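Purine nucleoside phosphorylase (Schistosoma mansoni, PDB 5TBS) catalyses the reversible phosphorolysis of purine nucleosides, probably chiefly inosine and guanosine, releasing the free base and ribose 1-phosphate. Local coordinates at residues A[201-206]-A[217-222]. Numbering follows the deposited sequence.
Sequences TYESPD and DVVGMS. With ADE (adenine), chain B; DMS (dimethyl sulfoxide), chain E.
The methyl end of M221 reaches across to the loop just ahead of helix 205-213, with CE 3.5 Å from the carbonyl O of T201 and 4.1 Å from CD1 of Y202. Its chain is stretched beyond CG (chi2 177°, chi3 -163°), which carries CE this far from the strand. On strand 218-220 itself, V219 faces E203 and sets its two methyls against the carboxylate, CG1 lying 3.3 Å from OE1 of E203. E203 has two alternate conformers, so its contacts are to be taken with caution; in this one its chain bends at chi2 (76°) and OE1 sits 2.8 Å from N7 of the bound adenine.

The adenine lies against both segments. Y202 turns an edge to it, with CD1 3.6 Å from C5, and the methyl of M221 lies on that same side of the base. The backbone of G220 comes from the other side, its CA 3.7 Å from C8. At the far end of the tyrosine, OH donates a 2.6 Å hydrogen bond to O of a dimethyl sulfoxide, probably from the crystallisation liquor, which H259 ND1 also binds.

One shell further out, N197 ND2 hydrogen-bonds OE2 of E203, which probably helps to steady the carboxylate beside the base, while N245 OD1 bonds the adenine separately. F161 of the second subunit packs on both Y202 and M221, and N147 of that subunit takes up the hydroxyl of T201. The segments belong to the beta-alpha-beta unit of strand 189-196, helix 205-213 and strand 218-220. They line part of the purine-binding pocket, where, as in other trimeric purine nucleoside phosphorylases, a glutamate and an asparagine meet the base and a neighbouring subunit's phenylalanine probably borders the ribose side of the site.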
loop_
_atom_site.group_PDB
_atom_site.type_symbol
_atom_site.label_atom_id
_atom_site.label_comp_id
_atom_site.label_asym_id
_atom_site.label_seq_id
_atom_site.Cartn_x
_atom_site.Cartn_y
_atom_site.Cartn_z
ATOM N N THR A 201 6.678 -9.782 -7.945
ATOM C CA THR A 201 6.023 -11.017 -8.369
ATOM C C THR A 201 4.996 -10.698 -9.454
ATOM O O THR A 201 4.302 -9.687 -9.378
ATOM C CB THR A 201 5.300 -11.705 -7.201
ATOM O OG1 THR A 201 4.444 -10.756 -6.548
ATOM C CG2 THR A 201 6.278 -12.245 -6.179
ATOM N N TYR A 202 4.884 -11.574 -10.458
ATOM C CA TYR A 202 3.800 -11.421 -11.420
ATOM C C TYR A 202 2.459 -11.528 -10.680
ATOM O O TYR A 202 2.369 -12.141 -9.615
ATOM C CB TYR A 202 3.874 -12.529 -12.505
ATOM C CG TYR A 202 5.073 -12.337 -13.448
ATOM C CD1 TYR A 202 5.127 -11.269 -14.323
ATOM C CD2 TYR A 202 6.125 -13.242 -13.455
ATOM C CE1 TYR A 202 6.223 -11.071 -15.154
ATOM C CE2 TYR A 202 7.232 -13.048 -14.283
ATOM C CZ TYR A 202 7.265 -11.958 -15.124
ATOM O OH TYR A 202 8.363 -11.773 -15.952
ATOM N N GLU A 203 1.395 -10.972 -11.273
ATOM C CA GLU A 203 0.084 -11.070 -10.633
ATOM C C GLU A 203 -0.370 -12.527 -10.528
ATOM O O GLU A 203 -0.213 -13.331 -11.451
ATOM C CB GLU A 203 -0.945 -10.237 -11.399
ATOM C CG GLU A 203 -0.532 -8.779 -11.537
ATOM C CD GLU A 203 0.552 -8.568 -12.591
ATOM O OE1 GLU A 203 0.540 -9.332 -13.594
ATOM O OE2 GLU A 203 1.433 -7.683 -12.409
ATOM N N SER A 204 -0.904 -12.889 -9.357
ATOM C CA SER A 204 -1.401 -14.257 -9.193
ATOM C C SER A 204 -2.693 -14.399 -10.009
ATOM O O SER A 204 -3.319 -13.392 -10.364
ATOM C CB SER A 204 -1.671 -14.566 -7.709
ATOM O OG SER A 204 -2.829 -13.855 -7.226
ATOM N N PRO A 205 -3.127 -15.630 -10.293
ATOM C CA PRO A 205 -4.409 -15.805 -11.017
ATOM C C PRO A 205 -5.590 -15.124 -10.353
ATOM O O PRO A 205 -6.461 -14.590 -11.059
ATOM C CB PRO A 205 -4.602 -17.337 -11.038
ATOM C CG PRO A 205 -3.192 -17.873 -11.071
ATOM C CD PRO A 205 -2.360 -16.886 -10.201
ATOM N N ASP A 206 -5.684 -15.166 -9.010
ATOM C CA ASP A 206 -6.800 -14.486 -8.348
ATOM C C ASP A 206 -6.642 -12.967 -8.368
ATOM O O ASP A 206 -7.654 -12.235 -8.430
ATOM C CB ASP A 206 -6.970 -15.031 -6.928
ATOM C CG ASP A 206 -7.358 -16.503 -6.929
ATOM O OD1 ASP A 206 -8.533 -16.812 -7.230
ATOM O OD2 ASP A 206 -6.498 -17.357 -6.632
ATOM N N ASP A 217 -7.408 -3.028 -17.982
ATOM C CA ASP A 217 -7.161 -3.707 -19.254
ATOM C C ASP A 217 -5.776 -4.333 -19.301
ATOM O O ASP A 217 -5.583 -5.359 -19.961
ATOM C CB ASP A 217 -7.299 -2.715 -20.427
ATOM C CG ASP A 217 -8.719 -2.082 -20.507
ATOM O OD1 ASP A 217 -9.685 -2.846 -20.719
ATOM O OD2 ASP A 217 -8.857 -0.843 -20.386
ATOM N N VAL A 218 -4.814 -3.724 -18.607
ATOM C CA VAL A 218 -3.408 -4.127 -18.646
ATOM C C VAL A 218 -2.860 -3.957 -17.224
ATOM O O VAL A 218 -3.344 -3.114 -16.475
ATOM C CB VAL A 218 -2.640 -3.243 -19.655
ATOM C CG1 VAL A 218 -1.226 -3.573 -19.666
ATOM C CG2 VAL A 218 -3.183 -3.439 -21.024
ATOM N N VAL A 219 -1.839 -4.733 -16.851
ATOM C CA VAL A 219 -1.205 -4.565 -15.534
ATOM C C VAL A 219 0.321 -4.602 -15.693
ATOM O O VAL A 219 0.860 -5.440 -16.420
ATOM C CB VAL A 219 -1.681 -5.641 -14.524
ATOM C CG1 VAL A 219 -1.357 -7.089 -15.060
ATOM C CG2 VAL A 219 -1.032 -5.397 -13.097
ATOM N N GLY A 220 1.029 -3.712 -14.997
ATOM C CA GLY A 220 2.486 -3.784 -15.027
ATOM C C GLY A 220 3.097 -3.149 -13.783
ATOM O O GLY A 220 2.375 -2.682 -12.890
ATOM N N MET A 221 4.454 -3.082 -13.769
ATOM C CA MET A 221 5.251 -2.744 -12.578
ATOM C C MET A 221 6.020 -1.427 -12.719
ATOM O O MET A 221 6.943 -1.165 -11.914
ATOM C CB MET A 221 6.249 -3.879 -12.268
ATOM C CG MET A 221 5.620 -5.238 -12.009
ATOM S SD MET A 221 6.885 -6.523 -11.741
ATOM C CE MET A 221 5.871 -7.980 -12.005
ATOM N N SER A 222 5.644 -0.577 -13.680
ATOM C CA SER A 222 6.422 0.633 -13.919
ATOM C C SER A 222 5.503 1.744 -14.435
ATOM O O SER A 222 4.271 1.671 -14.310
ATOM C CB SER A 222 7.585 0.326 -14.882
ATOM O OG SER A 222 7.094 -0.036 -16.160
HETATM N N9 ADE B . 4.433 -6.994 -15.511
HETATM C C8 ADE B . 3.433 -7.387 -14.677
HETATM N N7 ADE B . 2.780 -8.446 -15.107
HETATM C C5 ADE B . 3.408 -8.779 -16.294
HETATM C C6 ADE B . 3.188 -9.826 -17.246
HETATM N N6 ADE B . 2.244 -10.775 -17.108
HETATM N N1 ADE B . 3.999 -9.865 -18.327
HETATM C C2 ADE B . 4.957 -8.921 -18.462
HETATM N N3 ADE B . 5.247 -7.887 -17.652
HETATM C C4 ADE B . 4.430 -7.883 -16.567
HETATM S S DMS E . 9.231 -8.122 -16.502
HETATM O O DMS E . 8.892 -9.450 -16.949
HETATM C C1 DMS E . 8.756 -6.921 -17.609
HETATM C C2 DMS E . 8.256 -7.640 -15.190
#